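Long-range contacts in lovastatin nonaketide synthase mokA (Monascus pilosus, PDB 6AD3), which carries out the iterative assembly of the nonaketide chain of monacolin K (lovastatin) as a multidomain polyketide synthase, of which this chain is the C-terminal condensation domain: residues Pro310-Arg315 with Ile506-Ser511; Ile305-Pro310 with Asp479-Val484; Arg124-Phe129 with Lys234-Phe239. The protein carries 1 engineered substitution. All coordinates share one frame; numbering follows the deposited sequence.

Contact 1: Pro310-Arg315 with Ile506-Ser511; sequences PMVAFR and ILSMFS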
loop_
_atom_site.group_PDB
_atom_site.type_symbol
_atom_site.label_atom_id
_atom_site.label_comp_id
_atom_site.label_asym_id
_atom_site.label_seq_id
_atom_site.Cartn_x
_atom_site.Cartn_y
_atom_site.Cartn_z
ATOM N N PRO A 310 -24.208 3.360 1.793
ATOM C CA PRO A 310 -24.312 3.123 0.366
ATOM C C PRO A 310 -24.982 4.251 -0.407
ATOM O O PRO A 310 -24.639 4.484 -1.579
ATOM C CB PRO A 310 -25.143 1.831 0.280
ATOM C CG PRO A 310 -25.887 1.763 1.569
ATOM C CD PRO A 310 -24.899 2.302 2.568
ATOM N N MET A 311 -25.744 5.094 0.284
ATOM C CA MET A 311 -26.330 6.255 -0.393
ATOM C C MET A 311 -25.315 7.360 -0.567
ATOM O O MET A 311 -25.328 8.063 -1.576
ATOM C CB MET A 311 -27.584 6.763 0.326
ATOM C CG MET A 311 -28.833 6.020 -0.094
ATOM S SD MET A 311 -29.185 6.225 -1.882
ATOM C CE MET A 311 -28.868 7.932 -2.092
ATOM N N VAL A 312 -24.371 7.463 0.379
ATOM C CA VAL A 312 -23.268 8.421 0.216
ATOM C C VAL A 312 -22.368 7.984 -0.939
ATOM O O VAL A 312 -21.992 8.796 -1.807
ATOM C CB VAL A 312 -22.429 8.569 1.504
ATOM C CG1 VAL A 312 -21.278 9.514 1.264
ATOM C CG2 VAL A 312 -23.302 9.072 2.658
ATOM N N ALA A 313 -22.090 6.707 -1.011
ATOM C CA ALA A 313 -21.294 6.161 -2.145
ATOM C C ALA A 313 -21.950 6.396 -3.488
ATOM O O ALA A 313 -21.273 6.768 -4.475
ATOM C CB ALA A 313 -21.035 4.701 -1.950
ATOM N N PHE A 314 -23.267 6.229 -3.514
ATOM C CA PHE A 314 -24.072 6.483 -4.717
ATOM C C PHE A 314 -23.989 7.938 -5.141
ATOM O O PHE A 314 -23.782 8.235 -6.333
ATOM C CB PHE A 314 -25.524 6.048 -4.481
ATOM C CG PHE A 314 -26.478 6.473 -5.582
ATOM C CD1 PHE A 314 -26.563 5.737 -6.752
ATOM C CD2 PHE A 314 -27.183 7.636 -5.474
ATOM C CE1 PHE A 314 -27.406 6.139 -7.771
ATOM C CE2 PHE A 314 -28.055 8.035 -6.474
ATOM C CZ PHE A 314 -28.174 7.273 -7.614
ATOM N N ARG A 315 -24.179 8.875 -4.205
ATOM C CA ARG A 315 -24.096 10.287 -4.530
ATOM C C ARG A 315 -22.709 10.654 -5.037
ATOM O O ARG A 315 -22.558 11.485 -5.927
ATOM C CB ARG A 315 -24.448 11.155 -3.316
ATOM C CG ARG A 315 -25.914 11.070 -2.941
ATOM C CD ARG A 315 -26.334 12.119 -1.928
ATOM N NE ARG A 315 -27.664 11.758 -1.444
ATOM C CZ ARG A 315 -27.884 11.069 -0.334
ATOM N NH1 ARG A 315 -26.922 11.002 0.591
ATOM N NH2 ARG A 315 -29.115 10.613 -0.066
ATOM N N ILE A 506 -17.766 14.847 5.923
ATOM C CA ILE A 506 -17.419 15.760 4.851
ATOM C C ILE A 506 -17.771 15.168 3.485
ATOM O O ILE A 506 -18.241 15.885 2.605
ATOM C CB ILE A 506 -15.916 16.237 4.955
ATOM C CG1 ILE A 506 -15.835 17.750 4.759
ATOM C CG2 ILE A 506 -15.019 15.516 3.991
ATOM C CD1 ILE A 506 -14.414 18.316 4.723
ATOM N N LEU A 507 -17.638 13.844 3.332
ATOM C CA LEU A 507 -18.068 13.161 2.114
ATOM C C LEU A 507 -19.565 13.245 1.963
ATOM O O LEU A 507 -20.071 13.525 0.889
ATOM C CB LEU A 507 -17.712 11.671 2.161
ATOM C CG LEU A 507 -16.221 11.327 2.041
ATOM C CD1 LEU A 507 -16.037 9.845 2.376
ATOM C CD2 LEU A 507 -15.679 11.629 0.658
ATOM N N SER A 508 -20.275 13.087 3.067
ATOM C CA SER A 508 -21.714 13.131 3.001
ATOM C C SER A 508 -22.173 14.557 2.616
ATOM O O SER A 508 -23.084 14.741 1.789
ATOM C CB SER A 508 -22.312 12.714 4.346
ATOM O OG SER A 508 -23.737 12.806 4.262
ATOM N N MET A 509 -21.533 15.568 3.194
ATOM C CA MET A 509 -21.970 16.941 2.958
ATOM C C MET A 509 -21.672 17.378 1.519
ATOM O O MET A 509 -22.536 17.932 0.828
ATOM C CB MET A 509 -21.310 17.870 3.983
ATOM C CG MET A 509 -21.536 19.331 3.777
ATOM S SD MET A 509 -20.645 20.352 5.011
ATOM C CE MET A 509 -18.943 20.145 4.462
ATOM N N PHE A 510 -20.465 17.122 1.048
ATOM C CA PHE A 510 -20.087 17.564 -0.295
ATOM C C PHE A 510 -20.790 16.780 -1.397
ATOM O O PHE A 510 -21.009 17.319 -2.500
ATOM C CB PHE A 510 -18.557 17.530 -0.503
ATOM C CG PHE A 510 -17.818 18.619 0.229
ATOM C CD1 PHE A 510 -18.263 19.923 0.200
ATOM C CD2 PHE A 510 -16.681 18.330 0.959
ATOM C CE1 PHE A 510 -17.572 20.929 0.844
ATOM C CE2 PHE A 510 -15.986 19.342 1.625
ATOM C CZ PHE A 510 -16.441 20.629 1.589
ATOM N N SER A 511 -21.085 15.502 -1.142
ATOM C CA SER A 511 -21.719 14.696 -2.124
ATOM C C SER A 511 -23.213 15.050 -2.190
ATOM O O SER A 511 -23.811 14.933 -3.239
ATOM C CB SER A 511 -21.503 13.202 -1.856
ATOM O OG SER A 511 -22.244 12.737 -0.737
HETATM O O HOH W 1 -24.681 12.267 0.716
#

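Contact 2: Ile305-Pro310 with Asp479-Val484; sequences IARLDP and DPLLTV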
loop_
_atom_site.group_PDB
_atom_site.type_symbol
_atom_site.label_atom_id
_atom_site.label_comp_id
_atom_site.label_asym_id
_atom_site.label_seq_id
_atom_site.Cartn_x
_atom_site.Cartn_y
_atom_site.Cartn_z
ATOM N N ILE A 305 -11.519 1.656 11.262
ATOM C CA ILE A 305 -12.060 1.197 9.992
ATOM C C ILE A 305 -13.566 1.370 9.989
ATOM O O ILE A 305 -14.218 1.107 11.005
ATOM C CB ILE A 305 -11.788 -0.317 9.790
ATOM C CG1 ILE A 305 -10.311 -0.574 9.588
ATOM C CG2 ILE A 305 -12.501 -0.843 8.580
ATOM C CD1 ILE A 305 -9.949 -2.044 9.598
ATOM N N ALA A 306 -14.106 1.830 8.867
ATOM C CA ALA A 306 -15.591 1.916 8.693
ATOM C C ALA A 306 -16.022 1.682 7.264
ATOM O O ALA A 306 -15.300 1.969 6.328
ATOM C CB ALA A 306 -16.100 3.252 9.155
ATOM N N ARG A 307 -17.235 1.157 7.110
ATOM C CA ARG A 307 -17.912 1.097 5.831
ATOM C C ARG A 307 -18.667 2.361 5.594
ATOM O O ARG A 307 -19.403 2.835 6.477
ATOM C CB ARG A 307 -18.968 0.003 5.865
ATOM C CG ARG A 307 -18.415 -1.331 5.779
ATOM C CD ARG A 307 -18.372 -1.823 4.363
ATOM N NE ARG A 307 -17.829 -3.142 4.469
ATOM C CZ ARG A 307 -17.005 -3.701 3.621
ATOM N NH1 ARG A 307 -16.860 -3.227 2.405
ATOM N NH2 ARG A 307 -16.513 -4.880 3.926
ATOM N N LEU A 308 -18.623 2.825 4.362
ATOM C CA LEU A 308 -19.334 4.030 3.984
ATOM C C LEU A 308 -20.768 3.647 3.634
ATOM O O LEU A 308 -20.997 2.608 3.016
ATOM C CB LEU A 308 -18.662 4.678 2.787
ATOM C CG LEU A 308 -19.204 6.015 2.346
ATOM C CD1 LEU A 308 -18.985 7.102 3.394
ATOM C CD2 LEU A 308 -18.580 6.413 1.011
ATOM N N ASP A 309 -21.709 4.466 4.112
ATOM C CA ASP A 309 -23.129 4.384 3.746
ATOM C C ASP A 309 -23.297 4.248 2.234
ATOM O O ASP A 309 -22.746 5.039 1.482
ATOM C CB ASP A 309 -23.824 5.656 4.235
ATOM C CG ASP A 309 -25.304 5.693 3.879
ATOM O OD1 ASP A 309 -26.109 5.190 4.661
ATOM O OD2 ASP A 309 -25.653 6.336 2.900
ATOM N N PRO A 310 -24.208 3.360 1.793
ATOM C CA PRO A 310 -24.312 3.123 0.366
ATOM C C PRO A 310 -24.982 4.251 -0.407
ATOM O O PRO A 310 -24.639 4.484 -1.579
ATOM C CB PRO A 310 -25.143 1.831 0.280
ATOM C CG PRO A 310 -25.887 1.763 1.569
ATOM C CD PRO A 310 -24.899 2.302 2.568
ATOM N N ASP A 479 -19.875 -2.019 -0.338
ATOM C CA ASP A 479 -19.764 -0.568 -0.047
ATOM C C ASP A 479 -18.285 -0.212 0.248
ATOM O O ASP A 479 -17.498 -1.051 0.664
ATOM C CB ASP A 479 -20.648 -0.187 1.148
ATOM C CG ASP A 479 -22.132 -0.465 0.895
ATOM O OD1 ASP A 479 -22.570 -0.333 -0.264
ATOM O OD2 ASP A 479 -22.827 -0.812 1.856
ATOM N N PRO A 480 -17.907 1.030 0.033
ATOM C CA PRO A 480 -16.515 1.359 0.230
ATOM C C PRO A 480 -16.055 1.114 1.688
ATOM O O PRO A 480 -16.798 1.379 2.630
ATOM C CB PRO A 480 -16.467 2.850 -0.126
ATOM C CG PRO A 480 -17.665 3.064 -1.011
ATOM C CD PRO A 480 -18.699 2.172 -0.439
ATOM N N LEU A 481 -14.847 0.605 1.848
ATOM C CA LEU A 481 -14.278 0.346 3.145
ATOM C C LEU A 481 -13.112 1.301 3.398
ATOM O O LEU A 481 -12.171 1.337 2.625
ATOM C CB LEU A 481 -13.777 -1.113 3.230
ATOM C CG LEU A 481 -13.322 -1.569 4.631
ATOM C CD1 LEU A 481 -14.509 -1.589 5.585
ATOM C CD2 LEU A 481 -12.615 -2.936 4.578
ATOM N N LEU A 482 -13.195 2.063 4.485
ATOM C CA LEU A 482 -12.236 3.108 4.768
ATOM C C LEU A 482 -11.415 2.713 5.980
ATOM O O LEU A 482 -11.979 2.451 7.054
ATOM C CB LEU A 482 -12.965 4.433 5.056
ATOM C CG LEU A 482 -13.739 5.161 3.940
ATOM C CD1 LEU A 482 -14.593 4.281 3.101
ATOM C CD2 LEU A 482 -14.547 6.282 4.540
ATOM N N THR A 483 -10.087 2.843 5.872
ATOM C CA THR A 483 -9.176 2.609 6.974
ATOM C C THR A 483 -8.334 3.870 7.145
ATOM O O THR A 483 -7.684 4.323 6.182
ATOM C CB THR A 483 -8.213 1.431 6.696
ATOM O OG1 THR A 483 -8.982 0.260 6.418
ATOM C CG2 THR A 483 -7.298 1.163 7.873
ATOM N N VAL A 484 -8.342 4.428 8.360
ATOM C CA VAL A 484 -7.472 5.558 8.713
ATOM C C VAL A 484 -6.431 5.117 9.760
ATOM O O VAL A 484 -6.777 4.477 10.806
ATOM C CB VAL A 484 -8.302 6.729 9.299
ATOM C CG1 VAL A 484 -7.386 7.795 9.858
ATOM C CG2 VAL A 484 -9.191 7.305 8.216
#

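Contact 3: Arg124-Phe129 with Lys234-Phe239; sequences RRHEIF and KHVPQF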
loop_
_atom_site.group_PDB
_atom_site.type_symbol
_atom_site.label_atom_id
_atom_site.label_comp_id
_atom_site.label_asym_id
_atom_site.label_seq_id
_atom_site.Cartn_x
_atom_site.Cartn_y
_atom_site.Cartn_z
ATOM N N ARG A 124 6.131 -22.072 -8.149
ATOM C CA ARG A 124 7.011 -22.482 -9.226
ATOM C C ARG A 124 6.996 -21.540 -10.431
ATOM O O ARG A 124 8.057 -21.295 -11.046
ATOM C CB ARG A 124 6.621 -23.876 -9.694
ATOM C CG ARG A 124 7.323 -24.345 -10.928
ATOM C CD ARG A 124 7.185 -25.868 -11.044
ATOM N NE ARG A 124 5.810 -26.313 -10.771
ATOM C CZ ARG A 124 5.387 -26.883 -9.631
ATOM N NH1 ARG A 124 6.225 -27.133 -8.619
ATOM N NH2 ARG A 124 4.110 -27.208 -9.508
ATOM N N ARG A 125 5.819 -21.015 -10.781
ATOM C CA ARG A 125 5.676 -20.165 -11.974
ATOM C C ARG A 125 6.501 -18.913 -11.928
ATOM O O ARG A 125 6.939 -18.406 -12.989
ATOM C CB ARG A 125 4.186 -19.771 -12.192
ATOM C CG ARG A 125 3.445 -20.759 -13.082
ATOM C CD ARG A 125 1.940 -20.569 -12.987
ATOM N NE ARG A 125 1.550 -19.230 -13.411
ATOM C CZ ARG A 125 1.510 -18.830 -14.677
ATOM N NH1 ARG A 125 1.736 -19.704 -15.682
ATOM N NH2 ARG A 125 1.089 -17.630 -14.943
ATOM N N HIS A 126 6.561 -18.288 -10.750
ATOM C CA HIS A 126 7.073 -16.929 -10.623
ATOM C C HIS A 126 8.429 -16.909 -9.932
ATOM O O HIS A 126 8.557 -17.251 -8.754
ATOM C CB HIS A 126 6.073 -16.076 -9.847
ATOM C CG HIS A 126 4.774 -15.912 -10.551
ATOM N ND1 HIS A 126 3.698 -16.756 -10.347
ATOM C CD2 HIS A 126 4.471 -15.185 -11.643
ATOM C CE1 HIS A 126 2.729 -16.430 -11.190
ATOM N NE2 HIS A 126 3.166 -15.450 -11.955
ATOM N N GLU A 127 9.409 -16.408 -10.651
ATOM C CA GLU A 127 10.754 -16.305 -10.144
ATOM C C GLU A 127 10.818 -15.577 -8.809
ATOM O O GLU A 127 11.577 -15.961 -7.938
ATOM C CB GLU A 127 11.635 -15.598 -11.164
ATOM C CG GLU A 127 12.087 -16.483 -12.295
ATOM C CD GLU A 127 12.887 -15.746 -13.348
ATOM O OE1 GLU A 127 13.338 -14.631 -13.110
ATOM O OE2 GLU A 127 13.232 -16.389 -14.336
ATOM N N ILE A 128 10.030 -14.517 -8.656
ATOM C CA ILE A 128 10.102 -13.665 -7.466
ATOM C C ILE A 128 9.662 -14.447 -6.211
ATOM O O ILE A 128 10.044 -14.106 -5.117
ATOM C CB ILE A 128 9.274 -12.360 -7.659
ATOM C CG1 ILE A 128 9.520 -11.363 -6.522
ATOM C CG2 ILE A 128 7.790 -12.645 -7.749
ATOM C CD1 ILE A 128 10.966 -10.938 -6.369
ATOM N N PHE A 129 8.979 -15.586 -6.409
ATOM C CA PHE A 129 8.591 -16.435 -5.290
ATOM C C PHE A 129 9.613 -17.534 -5.042
ATOM O O PHE A 129 9.425 -18.372 -4.126
ATOM C CB PHE A 129 7.195 -17.045 -5.513
ATOM C CG PHE A 129 6.091 -16.027 -5.590
ATOM C CD1 PHE A 129 6.232 -14.762 -5.017
ATOM C CD2 PHE A 129 4.914 -16.326 -6.261
ATOM C CE1 PHE A 129 5.212 -13.831 -5.098
ATOM C CE2 PHE A 129 3.881 -15.407 -6.315
ATOM C CZ PHE A 129 4.029 -14.159 -5.764
ATOM N N LYS A 234 1.615 -20.158 -20.668
ATOM C CA LYS A 234 3.010 -20.548 -20.446
ATOM C C LYS A 234 3.909 -19.332 -20.245
ATOM O O LYS A 234 4.895 -19.396 -19.529
ATOM C CB LYS A 234 3.526 -21.338 -21.654
ATOM C CG LYS A 234 4.796 -22.116 -21.371
ATOM C CD LYS A 234 4.623 -23.037 -20.159
ATOM C CE LYS A 234 5.702 -24.111 -20.101
ATOM N NZ LYS A 234 5.672 -24.962 -21.321
ATOM N N HIS A 235 3.587 -18.245 -20.931
ATOM C CA HIS A 235 4.357 -17.020 -20.839
ATOM C C HIS A 235 4.133 -16.419 -19.461
ATOM O O HIS A 235 2.991 -16.135 -19.084
ATOM C CB HIS A 235 3.908 -16.014 -21.903
ATOM C CG HIS A 235 4.455 -14.636 -21.690
ATOM N ND1 HIS A 235 5.805 -14.387 -21.568
ATOM C CD2 HIS A 235 3.831 -13.447 -21.477
ATOM C CE1 HIS A 235 5.995 -13.113 -21.267
ATOM N NE2 HIS A 235 4.814 -12.509 -21.258
ATOM N N VAL A 236 5.222 -16.147 -18.732
ATOM C CA VAL A 236 5.116 -15.468 -17.409
ATOM C C VAL A 236 6.057 -14.293 -17.377
ATOM O O VAL A 236 7.264 -14.453 -17.602
ATOM C CB VAL A 236 5.476 -16.458 -16.239
ATOM C CG1 VAL A 236 5.408 -15.762 -14.866
ATOM C CG2 VAL A 236 4.557 -17.649 -16.258
ATOM N N PRO A 237 5.535 -13.098 -17.158
ATOM C CA PRO A 237 6.405 -11.952 -17.055
ATOM C C PRO A 237 7.134 -11.932 -15.716
ATOM O O PRO A 237 6.520 -11.803 -14.665
ATOM C CB PRO A 237 5.455 -10.768 -17.205
ATOM C CG PRO A 237 4.146 -11.274 -16.778
ATOM C CD PRO A 237 4.109 -12.728 -17.111
ATOM N N GLN A 238 8.441 -12.124 -15.747
ATOM C CA GLN A 238 9.146 -12.335 -14.513
ATOM C C GLN A 238 9.610 -10.987 -13.939
ATOM O O GLN A 238 10.036 -10.074 -14.685
ATOM C CB GLN A 238 10.336 -13.260 -14.739
ATOM C CG GLN A 238 9.941 -14.636 -15.292
ATOM C CD GLN A 238 9.231 -15.480 -14.286
ATOM O OE1 GLN A 238 9.083 -15.089 -13.102
ATOM N NE2 GLN A 238 8.878 -16.705 -14.690
ATOM N N PHE A 239 9.677 -10.924 -12.602
ATOM C CA PHE A 239 9.927 -9.649 -11.909
ATOM C C PHE A 239 11.234 -9.013 -12.309
ATOM O O PHE A 239 11.291 -7.834 -12.623
ATOM C CB PHE A 239 9.885 -9.861 -10.404
ATOM C CG PHE A 239 10.115 -8.624 -9.628
ATOM C CD1 PHE A 239 9.152 -7.627 -9.620
ATOM C CD2 PHE A 239 11.388 -8.320 -9.182
ATOM C CE1 PHE A 239 9.378 -6.421 -8.949
ATOM C CE2 PHE A 239 11.625 -7.141 -8.479
ATOM C CZ PHE A 239 10.622 -6.195 -8.369
HETATM O O HOH W 2 8.477 -13.253 -11.062
#

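Contact 1: Pro310-Arg315 with Ile506-Ser511
The hydroxyl OG of Ser511 lies against the aliphatic root of Arg315, 3.7 Å from Arg315 CB, and has polar partners in two other directions. It donates to Leu507 O one turn back (OG to O 2.8 Å), and it accepts from a water that in turn receives a bond from Arg315 NH1. A chi1 of 72° places OG between the backbone N and the carbonyl carbon, from where it can bend back over its own helix. Leu507 O thereby takes two donors, since Ser511 N also bonds to it, and OG and N arrive from opposite faces of the carbonyl plane. The water lies 2.6 Å from Arg315 NH1, in the plane of the guanidinium group at its edge, and 2.9 Å from Ser511 OG, so the two helices are joined here by a bridge rather than by a direct bond.

Val312 supplies the apolar half. Its CG1, anti to the backbone N, slides in beside Ser511 OG and 4.0 Å from Ser508 CA, while its CG2 faces the side chain of Ser508. The axes of the two short segments pass 9.2 Å apart at 47°, with the small serines facing Val312 and Arg315. On the inner side Leu507 continues to Ile316 and to Tyr331 of helix 327-343. Such packing of helices beside the central sheet belongs to the C-terminal lobe of a condensation domain, whose two lobes resemble chloramphenicol acetyltransferase.

Contact 2: Ile305-Pro310 with Asp479-Val484
Leu308 and Pro480 meet in the buried part of the contact, just beyond the end of the paired strands. Leu308 CD2 lies 4.0 Å from Pro480 CG, and Leu308 CB also reaches CD1 of Leu482, so that Leu308 packs on two other buried side chains. The backbones beneath are firmly joined. Leu308 N donates to Pro480 O (2.9 Å), and Ala306 and Leu482 form a hydrogen-bonded pair, with Ala306 N to Leu482 O at 2.9 Å and Leu482 N to Ala306 O at 2.8 Å. The non-hydrogen-bonded pairs on either side, Ile305 with Thr483 and Arg307 with Leu481, bring their alpha carbons closer, and the CA-H groups of Ile305 and Arg307 point at Leu482 O and Pro480 O.

The other face, carrying Ile305, Arg307, Leu481 and Thr483, is the more solvent-exposed, though its side chains still touch one another. The Arg307 chain turns at chi2 (-93°) and folds back over the neighbouring strand, where Leu481 CD1 sits over the centre of the guanidinium face, 3.8 Å above it. In the plane of that group, NH1 donates to Asp479 O at 2.9 Å, though the N-H...O angle of 142° shows a bent bond. Ile305 lies alongside Thr483, CG1 against OG1, and spreads CG2 onto Leu481. At the far end the carboxylate of Asp479 leans on the ring of Pro310, with OD1 3.4 Å from CB.

Strand 301-307 is one of the two edge strands of the six-stranded sheet, and strand 481-487 separates it from strand 468-473. Leu500 of helix 495-512 covers Ala306 and Leu482, while Tyr331 of helix 327-343 packs on Leu308 and Pro480.

Contact 3: Arg124-Phe129 with Lys234-Phe239
Two successive turns, chi1 at -59° and chi2 at -71°, fold the Gln238 side chain so that its amide faces the backbone of Arg125 and Glu127 just where helix 112-125 ends. Gln238 occupies the N-cap position of helix 239-251, so the contact joins a helix end to a helix start in the N-terminal lobe of the condensation domain, one of its two chloramphenicol acetyltransferase-like halves. Both ends of the amide are used. NE2 donates to Arg125 O at 3.1 Å, within the carbonyl plane, and OE1 accepts from Glu127 N at 2.8 Å. These bonds fix which way round the amide sits. The carboxylate of Glu127 then stacks on this amide, their planes only 11° apart, while the two side chains cross at about a right angle.

Val236 divides its branches between two neighbours. CG1 packs close to the His126 ring, 3.4 Å from CD2, whereas CG2 lies over one face of the Arg125 guanidinium, 3.5 Å from NH1. That guanidinium group is also held by a salt bridge from NE to Glu222 of helix 213-227 and by a hydrogen bond from NH1 to Asp233 O, just ahead in the same loop. Further along, the buried Ile128 sets its CB against Phe239 CB at 3.8 Å and lays CD1 near the phenyl ring, which meets Phe369 edge to face.

A water completes the junction: it donates to Gln238 OE1 at 2.8 Å and accepts from both Ile128 N and Phe239 N.

Contacts 1 and 2 belong to one lobe and share Pro310, the first residue of helix 310-322, which follows strand 301-307 after a short link. The strand pair 301-307 and 481-487 leads into the helix pair 310-322 and 495-512, and Ala313 CB touches Pro480 CD at 3.8 Å. Contact 3 lies on the other side of the chain's centre, about 35 Å from contact 2 between centres. Contact 1 is the most buried of the three, whereas contacts 2 and 3 are partly buried. Their chemistry follows their elements: regular main-chain bonding in the sheet of contact 2, apolar packing with a water bridge between helices in contact 1, and a side-chain amide bonding to the backbone at a helix end in contact 3.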